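Local coordinates for secreted effector protein sseI (Salmonella enterica subsp. enterica serovar Typhimurium, PDB 4G29) that is a virulence factor delivered into host cells, whose catalytic domain belongs to the cysteine protease superfamily and probably acts through a papain-like catalytic centre, at residues Tyr21-Leu25 against Phe52-Phe58; Asp91-Val96 against Pro112-Ala117. One frame throughout, in Å; residues are numbered along the deposited sequence.

Contact 1 of 2, residues Tyr21-Leu25 against Phe52-Phe58; sequences YLEEL and FMNEKGF
Helix 18-26 packs here against the C-terminal end of helix 42-55, which closes in a Schellman motif at Gly57, in the helical part of a domain assigned to the papain-like family. Tyr21, Glu24 and Leu25 face Phe52, Lys56 and Phe58. The Phe52 ring sits in the middle: Leu25 CD2 lies over one face, 3.9 Å from the ring centroid, and Lys56 CG of its own segment covers the opposite face toward the rim. The edge of Phe52 is turned to the face of Tyr21, offset, with planes at 83° and centroids 5.8 Å apart. Phe52 reaches across because its CG is anti to the backbone N (chi1 -178°). Glu24 sends an extended chain along the border of this ring, CG in the ring plane at the edge, and its OE2 forms a salt bridge with Lys56 NZ on the syn lone pair, refined to a short 2.5 Å. To get there the lysine bends at chi2 (-40°) and then runs straight, its CG passing 3.7 Å from Tyr21 CE1. Glu55 OE1 is a second, long partner of the same ammonium, so the positive charge probably eases the proximity of the two carboxylates. Phe58, which also makes a cation-pi contact with Lys87, completes the contact: Tyr21 CE2 lies at the Phe58 ring edge, in its plane, 3.9 Å from Phe58 CE2.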
loop_
_atom_site.group_PDB
_atom_site.type_symbol
_atom_site.label_atom_id
_atom_site.label_comp_id
_atom_site.label_asym_id
_atom_site.label_seq_id
_atom_site.Cartn_x
_atom_site.Cartn_y
_atom_site.Cartn_z
ATOM N N TYR A 21 6.266 -6.331 -15.839
ATOM C CA TYR A 21 4.942 -5.894 -15.451
ATOM C C TYR A 21 4.844 -4.379 -15.314
ATOM O O TYR A 21 3.870 -3.780 -15.766
ATOM C CB TYR A 21 4.532 -6.558 -14.125
ATOM C CG TYR A 21 4.301 -8.057 -14.209
ATOM C CD1 TYR A 21 3.848 -8.692 -15.392
ATOM C CD2 TYR A 21 4.476 -8.846 -13.106
ATOM C CE1 TYR A 21 3.604 -10.084 -15.442
ATOM C CE2 TYR A 21 4.223 -10.221 -13.149
ATOM C CZ TYR A 21 3.808 -10.824 -14.325
ATOM O OH TYR A 21 3.574 -12.171 -14.347
ATOM N N LEU A 22 5.853 -3.750 -14.704
ATOM C CA LEU A 22 5.850 -2.284 -14.607
ATOM C C LEU A 22 5.875 -1.624 -15.990
ATOM O O LEU A 22 5.131 -0.695 -16.268
ATOM C CB LEU A 22 6.964 -1.765 -13.725
ATOM C CG LEU A 22 7.006 -0.246 -13.471
ATOM C CD1 LEU A 22 5.686 0.216 -12.757
ATOM C CD2 LEU A 22 8.242 0.148 -12.685
ATOM N N GLU A 23 6.707 -2.128 -16.888
ATOM C CA GLU A 23 6.717 -1.600 -18.241
ATOM C C GLU A 23 5.381 -1.733 -18.951
ATOM O O GLU A 23 4.936 -0.824 -19.686
ATOM C CB GLU A 23 7.798 -2.330 -19.050
ATOM C CG GLU A 23 9.191 -1.895 -18.663
ATOM C CD GLU A 23 9.364 -0.374 -18.713
ATOM O OE1 GLU A 23 8.932 0.253 -19.726
ATOM O OE2 GLU A 23 9.925 0.185 -17.727
ATOM N N GLU A 24 4.749 -2.890 -18.770
ATOM C CA GLU A 24 3.469 -3.152 -19.398
ATOM C C GLU A 24 2.383 -2.209 -18.848
ATOM O O GLU A 24 1.598 -1.637 -19.600
ATOM C CB GLU A 24 3.141 -4.616 -19.151
ATOM C CG GLU A 24 2.146 -5.191 -20.027
ATOM C CD GLU A 24 2.003 -6.687 -19.803
ATOM O OE1 GLU A 24 2.887 -7.337 -19.136
ATOM O OE2 GLU A 24 0.968 -7.181 -20.311
ATOM N N LEU A 25 2.377 -2.012 -17.537
ATOM C CA LEU A 25 1.468 -1.036 -16.935
ATOM C C LEU A 25 1.692 0.361 -17.527
ATOM O O LEU A 25 0.732 1.121 -17.842
ATOM C CB LEU A 25 1.630 -1.030 -15.417
ATOM C CG LEU A 25 1.002 -2.236 -14.767
ATOM C CD1 LEU A 25 1.655 -2.371 -13.391
ATOM C CD2 LEU A 25 -0.535 -2.090 -14.693
ATOM N N PHE A 52 -5.281 -6.052 -14.010
ATOM C CA PHE A 52 -3.983 -6.402 -14.572
ATOM C C PHE A 52 -3.446 -7.706 -13.970
ATOM O O PHE A 52 -3.034 -8.627 -14.681
ATOM C CB PHE A 52 -2.974 -5.272 -14.387
ATOM C CG PHE A 52 -1.637 -5.578 -14.983
ATOM C CD1 PHE A 52 -1.410 -5.397 -16.331
ATOM C CD2 PHE A 52 -0.616 -6.121 -14.204
ATOM C CE1 PHE A 52 -0.164 -5.715 -16.872
ATOM C CE2 PHE A 52 0.605 -6.473 -14.758
ATOM C CZ PHE A 52 0.829 -6.247 -16.074
HETATM N N MSE A 53 -3.413 -7.753 -12.650
HETATM C CA MSE A 53 -2.912 -8.914 -11.941
HETATM C C MSE A 53 -3.702 -10.181 -12.264
HETATM O O MSE A 53 -3.107 -11.263 -12.505
HETATM C CB MSE A 53 -2.906 -8.611 -10.422
HETATM C CG MSE A 53 -1.932 -7.493 -10.016
HETATM SE SE MSE A 53 -2.096 -7.197 -8.125
HETATM C CE MSE A 53 -1.467 -8.861 -7.515
ATOM N N ASN A 54 -5.011 -10.063 -12.360
ATOM C CA ASN A 54 -5.875 -11.186 -12.614
ATOM C C ASN A 54 -5.579 -11.721 -13.995
ATOM O O ASN A 54 -5.458 -12.922 -14.206
ATOM C CB ASN A 54 -7.341 -10.793 -12.450
ATOM C CG ASN A 54 -8.265 -11.852 -12.926
ATOM O OD1 ASN A 54 -8.453 -12.868 -12.268
ATOM N ND2 ASN A 54 -8.861 -11.629 -14.088
ATOM N N GLU A 55 -5.397 -10.814 -14.936
ATOM C CA GLU A 55 -5.160 -11.256 -16.295
ATOM C C GLU A 55 -3.736 -11.881 -16.450
ATOM O O GLU A 55 -3.488 -12.689 -17.317
ATOM C CB GLU A 55 -5.439 -10.106 -17.240
ATOM C CG GLU A 55 -5.726 -10.596 -18.652
ATOM C CD GLU A 55 -4.477 -10.687 -19.464
ATOM O OE1 GLU A 55 -3.494 -9.991 -19.073
ATOM O OE2 GLU A 55 -4.467 -11.450 -20.468
ATOM N N LYS A 56 -2.831 -11.556 -15.547
ATOM C CA LYS A 56 -1.525 -12.147 -15.521
ATOM C C LYS A 56 -1.496 -13.490 -14.792
ATOM O O LYS A 56 -0.439 -14.143 -14.772
ATOM C CB LYS A 56 -0.499 -11.179 -14.953
ATOM C CG LYS A 56 -0.119 -9.989 -15.832
ATOM C CD LYS A 56 0.020 -10.368 -17.306
ATOM C CE LYS A 56 0.204 -9.186 -18.201
ATOM N NZ LYS A 56 0.297 -9.540 -19.676
ATOM N N GLY A 57 -2.628 -13.917 -14.218
ATOM C CA GLY A 57 -2.717 -15.205 -13.505
ATOM C C GLY A 57 -2.423 -15.156 -12.004
ATOM O O GLY A 57 -2.166 -16.209 -11.404
ATOM N N PHE A 58 -2.478 -13.962 -11.391
ATOM C CA PHE A 58 -2.468 -13.862 -9.932
ATOM C C PHE A 58 -3.884 -14.211 -9.497
ATOM O O PHE A 58 -4.843 -13.905 -10.211
ATOM C CB PHE A 58 -2.106 -12.448 -9.451
ATOM C CG PHE A 58 -0.681 -12.087 -9.682
ATOM C CD1 PHE A 58 0.249 -12.210 -8.651
ATOM C CD2 PHE A 58 -0.260 -11.619 -10.897
ATOM C CE1 PHE A 58 1.550 -11.903 -8.847
ATOM C CE2 PHE A 58 1.055 -11.321 -11.116
ATOM C CZ PHE A 58 1.966 -11.434 -10.087
#

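Contact 2 of 2, residues Asp91-Val96 against Pro112-Ala117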
loop_
_atom_site.group_PDB
_atom_site.type_symbol
_atom_site.label_atom_id
_atom_site.label_comp_id
_atom_site.label_asym_id
_atom_site.label_seq_id
_atom_site.Cartn_x
_atom_site.Cartn_y
_atom_site.Cartn_z
ATOM N N ASP A 91 2.429 -14.527 -1.830
ATOM C CA ASP A 91 1.771 -13.223 -2.028
ATOM C C ASP A 91 2.746 -12.179 -2.565
ATOM O O ASP A 91 3.887 -12.093 -2.122
ATOM C CB ASP A 91 1.179 -12.741 -0.717
ATOM C CG ASP A 91 -0.183 -13.402 -0.382
ATOM O OD1 ASP A 91 -0.745 -14.117 -1.238
ATOM O OD2 ASP A 91 -0.703 -13.186 0.760
ATOM N N TYR A 92 2.266 -11.390 -3.532
ATOM C CA TYR A 92 2.949 -10.197 -4.036
ATOM C C TYR A 92 2.052 -8.954 -3.883
ATOM O O TYR A 92 0.832 -9.039 -3.979
ATOM C CB TYR A 92 3.323 -10.444 -5.514
ATOM C CG TYR A 92 4.294 -11.584 -5.624
ATOM C CD1 TYR A 92 5.666 -11.379 -5.489
ATOM C CD2 TYR A 92 3.833 -12.884 -5.730
ATOM C CE1 TYR A 92 6.548 -12.440 -5.578
ATOM C CE2 TYR A 92 4.688 -13.928 -5.792
ATOM C CZ TYR A 92 6.056 -13.702 -5.710
ATOM O OH TYR A 92 6.959 -14.755 -5.776
ATOM N N VAL A 93 2.687 -7.829 -3.631
ATOM C CA VAL A 93 2.016 -6.560 -3.470
ATOM C C VAL A 93 2.446 -5.680 -4.631
ATOM O O VAL A 93 3.627 -5.449 -4.834
ATOM C CB VAL A 93 2.346 -5.891 -2.153
ATOM C CG1 VAL A 93 1.510 -4.621 -1.977
ATOM C CG2 VAL A 93 2.069 -6.865 -0.974
ATOM N N PHE A 94 1.462 -5.243 -5.407
ATOM C CA PHE A 94 1.621 -4.185 -6.397
ATOM C C PHE A 94 1.227 -2.873 -5.718
ATOM O O PHE A 94 0.051 -2.660 -5.313
ATOM C CB PHE A 94 0.745 -4.466 -7.611
ATOM C CG PHE A 94 1.289 -5.490 -8.577
ATOM C CD1 PHE A 94 1.468 -6.820 -8.213
ATOM C CD2 PHE A 94 1.457 -5.142 -9.926
ATOM C CE1 PHE A 94 1.925 -7.784 -9.154
ATOM C CE2 PHE A 94 1.856 -6.051 -10.838
ATOM C CZ PHE A 94 2.133 -7.390 -10.463
ATOM N N ASP A 95 2.201 -1.988 -5.580
ATOM C CA ASP A 95 1.991 -0.705 -4.938
ATOM C C ASP A 95 2.659 0.353 -5.794
ATOM O O ASP A 95 3.704 0.909 -5.438
ATOM C CB ASP A 95 2.571 -0.764 -3.512
ATOM C CG ASP A 95 2.320 0.501 -2.683
ATOM O OD1 ASP A 95 1.694 1.444 -3.181
ATOM O OD2 ASP A 95 2.783 0.508 -1.506
ATOM N N VAL A 96 2.045 0.584 -6.946
ATOM C CA VAL A 96 2.614 1.422 -7.984
ATOM C C VAL A 96 2.490 2.944 -7.731
ATOM O O VAL A 96 2.978 3.721 -8.531
ATOM C CB VAL A 96 2.131 1.039 -9.404
ATOM C CG1 VAL A 96 2.334 -0.485 -9.699
ATOM C CG2 VAL A 96 0.668 1.383 -9.633
ATOM N N PRO A 112 7.575 3.238 -7.977
ATOM C CA PRO A 112 6.551 2.211 -7.841
ATOM C C PRO A 112 7.149 0.888 -7.318
ATOM O O PRO A 112 8.279 0.538 -7.689
ATOM C CB PRO A 112 6.065 2.020 -9.268
ATOM C CG PRO A 112 7.090 2.665 -10.138
ATOM C CD PRO A 112 7.694 3.726 -9.359
ATOM N N LEU A 113 6.397 0.187 -6.482
ATOM C CA LEU A 113 6.859 -1.076 -5.900
ATOM C C LEU A 113 6.035 -2.222 -6.474
ATOM O O LEU A 113 4.840 -2.152 -6.532
ATOM C CB LEU A 113 6.645 -1.079 -4.377
ATOM C CG LEU A 113 7.257 0.074 -3.593
ATOM C CD1 LEU A 113 6.824 -0.015 -2.115
ATOM C CD2 LEU A 113 8.774 0.163 -3.820
ATOM N N ILE A 114 6.725 -3.294 -6.860
ATOM C CA ILE A 114 6.079 -4.603 -7.080
ATOM C C ILE A 114 7.020 -5.606 -6.386
ATOM O O ILE A 114 8.131 -5.888 -6.872
ATOM C CB ILE A 114 5.918 -4.928 -8.565
ATOM C CG1 ILE A 114 5.130 -3.842 -9.304
ATOM C CG2 ILE A 114 5.192 -6.335 -8.764
ATOM C CD1 ILE A 114 5.068 -4.055 -10.826
ATOM N N LEU A 115 6.576 -6.123 -5.249
ATOM C CA LEU A 115 7.423 -6.824 -4.325
ATOM C C LEU A 115 6.723 -8.021 -3.750
ATOM O O LEU A 115 5.517 -8.070 -3.747
ATOM C CB LEU A 115 7.840 -5.938 -3.157
ATOM C CG LEU A 115 8.771 -4.739 -3.443
ATOM C CD1 LEU A 115 8.892 -3.868 -2.242
ATOM C CD2 LEU A 115 10.165 -5.301 -3.842
ATOM N N SER A 116 7.462 -8.987 -3.202
ATOM C CA SER A 116 6.749 -9.974 -2.375
ATOM C C SER A 116 6.128 -9.283 -1.160
ATOM O O SER A 116 6.516 -8.163 -0.798
ATOM C CB SER A 116 7.665 -11.087 -1.886
ATOM O OG SER A 116 8.494 -10.642 -0.807
ATOM N N ALA A 117 5.171 -9.933 -0.508
ATOM C CA ALA A 117 4.532 -9.303 0.647
ATOM C C ALA A 117 5.579 -9.039 1.719
ATOM O O ALA A 117 5.538 -8.019 2.373
ATOM C CB ALA A 117 3.431 -10.160 1.212
#
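Over one face of the Phe94 ring lies Ile114, its CG2 above the centre, 3.6 Å from the centroid and 11° off the normal, while Phe58 adds an edge-to-face ring pair. The contact belongs to the antiparallel sheet of the papain-like fold: strand 113-116 pairs antiparallel with 90-95, and on its other side Ile114 has backbone bonds to Asn11 and Thr13. Ile114 also brings CD1 to Phe94 CE2 at 3.8 Å, so both its branches serve the one ring. The Tyr92 ring slants past Ser116, with CD1 3.6 Å from Ser116 CA.

Val93 with Leu115 and Asp95 with Leu113 are the hydrogen-bonded pairs, Val93 N lying 2.8 Å from Leu115 O. On the sheet face away from Phe94, Asp95 and Leu113 point the same way side by side. The buried Asp95 carboxylate has three hydrogen-bond partners: OD1 is bonded to His80 NE2, and OD2 meets Trp120 NE1 and Tyr124 OH. With Cys42 and His80 this is consistent with a Cys-His-Asp catalytic triad. Beyond the ladder, just past the N-cap Ser116, the first helical residue adds one bond, Ala117 N to Asp91 O at 3.0 Å.

How the contacts relate
From the N terminus the chain enters helix 18-26, passes through helix 29-36 and returns along helix 42-55, where contact 1 closes a loop of 26 residues, mostly helical. It then runs through strands 61-69 and 78-87 before contact 2 opens at strand 90-95 and closes over 15 residues without helix or strand. The two closures therefore follow in series, neither nested nor crossed. In space contact 1 and contact 2 touch, their centres about 11 Å apart. Phe94 joins them, with Met53 SE 3.6 Å from Phe94 CD1 and Tyr21 CD2 3.8 Å from Phe94 CZ; Leu22 CD2 meets Pro112 CG. The helices thus pack onto strand 90-95 and the loop leading into strand 113-116.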